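Local coordinates for DegV family protein (Thermus thermophilus, PDB 2DT8) that binds a fatty acid, seen here with palmitic acid, as a member of the DegV family whose cellular role is not established, at residues 266-269 and 270-274. Sequence-based numbering, arbitrary orientation.
Sequences SHTG and PGTYG. With PLM (palmitic acid), chain C.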
loop_
_atom_site.group_PDB
_atom_site.type_symbol
_atom_site.label_atom_id
_atom_site.label_comp_id
_atom_site.label_asym_id
_atom_site.label_seq_id
_atom_site.Cartn_x
_atom_site.Cartn_y
_atom_site.Cartn_z
ATOM N N SER A 266 -8.556 4.253 6.854
ATOM C CA SER A 266 -9.697 5.179 6.800
ATOM C C SER A 266 -10.582 4.879 5.588
ATOM O O SER A 266 -11.765 5.239 5.561
ATOM C CB SER A 266 -9.218 6.632 6.700
ATOM O OG SER A 266 -8.645 7.080 7.920
ATOM N N HIS A 267 -9.992 4.230 4.585
ATOM C CA HIS A 267 -10.722 3.865 3.376
ATOM C C HIS A 267 -11.128 2.403 3.319
ATOM O O HIS A 267 -12.195 2.078 2.813
ATOM C CB HIS A 267 -9.900 4.231 2.152
ATOM C CG HIS A 267 -9.738 5.702 1.988
ATOM N ND1 HIS A 267 -10.681 6.492 1.355
ATOM C CD2 HIS A 267 -8.802 6.553 2.469
ATOM C CE1 HIS A 267 -10.330 7.757 1.458
ATOM N NE2 HIS A 267 -9.189 7.823 2.133
ATOM N N THR A 268 -10.293 1.507 3.832
ATOM C CA THR A 268 -10.667 0.089 3.804
ATOM C C THR A 268 -11.642 -0.267 4.925
ATOM O O THR A 268 -12.559 -1.075 4.738
ATOM C CB THR A 268 -9.435 -0.828 3.907
ATOM O OG1 THR A 268 -8.774 -0.598 5.155
ATOM C CG2 THR A 268 -8.455 -0.559 2.760
ATOM N N GLY A 269 -11.439 0.337 6.092
ATOM C CA GLY A 269 -12.319 0.077 7.211
ATOM C C GLY A 269 -11.820 -1.011 8.139
ATOM O O GLY A 269 -10.727 -1.543 7.948
ATOM N N PRO A 270 -12.606 -1.368 9.160
ATOM C CA PRO A 270 -12.215 -2.406 10.116
ATOM C C PRO A 270 -12.177 -3.808 9.518
ATOM O O PRO A 270 -12.775 -4.073 8.471
ATOM C CB PRO A 270 -13.266 -2.274 11.221
ATOM C CG PRO A 270 -14.474 -1.796 10.485
ATOM C CD PRO A 270 -13.909 -0.777 9.516
ATOM N N GLY A 271 -11.458 -4.697 10.196
ATOM C CA GLY A 271 -11.361 -6.075 9.748
ATOM C C GLY A 271 -10.757 -6.278 8.375
ATOM O O GLY A 271 -11.133 -7.207 7.663
ATOM N N THR A 272 -9.823 -5.413 7.994
ATOM C CA THR A 272 -9.183 -5.557 6.691
ATOM C C THR A 272 -7.974 -6.476 6.840
ATOM O O THR A 272 -7.255 -6.418 7.837
ATOM C CB THR A 272 -8.705 -4.183 6.145
ATOM O OG1 THR A 272 -9.830 -3.301 6.032
ATOM C CG2 THR A 272 -8.062 -4.331 4.761
ATOM N N TYR A 273 -7.769 -7.355 5.865
ATOM C CA TYR A 273 -6.601 -8.233 5.888
ATOM C C TYR A 273 -6.328 -8.708 4.474
ATOM O O TYR A 273 -7.227 -8.735 3.639
ATOM C CB TYR A 273 -6.804 -9.442 6.819
ATOM C CG TYR A 273 -7.897 -10.394 6.402
ATOM C CD1 TYR A 273 -9.228 -10.167 6.763
ATOM C CD2 TYR A 273 -7.604 -11.532 5.644
ATOM C CE1 TYR A 273 -10.226 -11.042 6.388
ATOM C CE2 TYR A 273 -8.602 -12.413 5.260
ATOM C CZ TYR A 273 -9.909 -12.166 5.634
ATOM O OH TYR A 273 -10.897 -13.042 5.265
ATOM N N GLY A 274 -5.079 -9.064 4.202
ATOM C CA GLY A 274 -4.741 -9.544 2.872
ATOM C C GLY A 274 -3.217 -9.467 2.760
ATOM O O GLY A 274 -2.501 -9.348 3.746
HETATM C C1 PLM C . -5.606 10.791 0.134
HETATM O O1 PLM C . -5.115 11.262 -1.014
HETATM O O2 PLM C . -6.336 11.489 0.804
HETATM C C2 PLM C . -5.252 9.389 0.586
HETATM C C3 PLM C . -6.198 8.392 -0.091
HETATM C C4 PLM C . -5.897 6.969 0.384
HETATM C C5 PLM C . -6.826 5.996 -0.339
HETATM C C6 PLM C . -6.486 4.556 0.043
HETATM C C7 PLM C . -7.452 3.623 -0.660
HETATM C C8 PLM C . -7.016 2.190 -0.466
HETATM C C9 PLM C . -7.800 1.321 -1.447
HETATM C CA PLM C . -7.874 -0.101 -0.927
HETATM C CB PLM C . -6.613 -0.825 -1.362
HETATM C CC PLM C . -5.749 -1.086 -0.141
HETATM C CD PLM C . -5.464 -2.573 -0.050
HETATM C CE PLM C . -4.754 -2.861 1.270
HETATM C CF PLM C . -4.555 -4.375 1.433
HETATM C CG PLM C . -3.365 -4.832 0.589
HETATM O O HOH W 1 -14.254 -2.696 6.556
#
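Thr268 and Thr272 meet through their hydroxyls: OG1 of Thr268 lies between its backbone N and carbonyl carbon (chi1 62°), while OG1 of Thr272 is anti to its own carbonyl carbon (chi1 -59°). They span the turn from helix 262-268 into strand 273-279 in the DegV fold, beside the fatty acid. The two side chains cross at about a right angle. Thr268 OG1 donates to Thr272 OG1 at 3.0 Å. Thr272 OG1 in turn donates to Gly269 O at 2.8 Å, from above the carbonyl plane. The same carbonyl also bonds Ser232 OG. With an alanine in place of Thr272, the Thr268 hydroxyl would probably lose this acceptor and Gly269 O one of its donors. Gly269 follows the helix and leaves helical geometry with a positive phi of 94°; a side chain there would clash with Pro270 CD. A water lies within hydrogen-bonding distance of both Thr268 O and Pro270 O and bridges the bend. The helix end also lines the lipid site. His267 lays one ring face on the palmitic acid chain, with CD2 3.5 Å from C5, and its NE2 is hydrogen-bonded to Thr61 OG1, which also bonds the lipid. Farther along the lipid, the methyl CG2 of Thr268 rests 3.8 Å from palmitic acid atom CA.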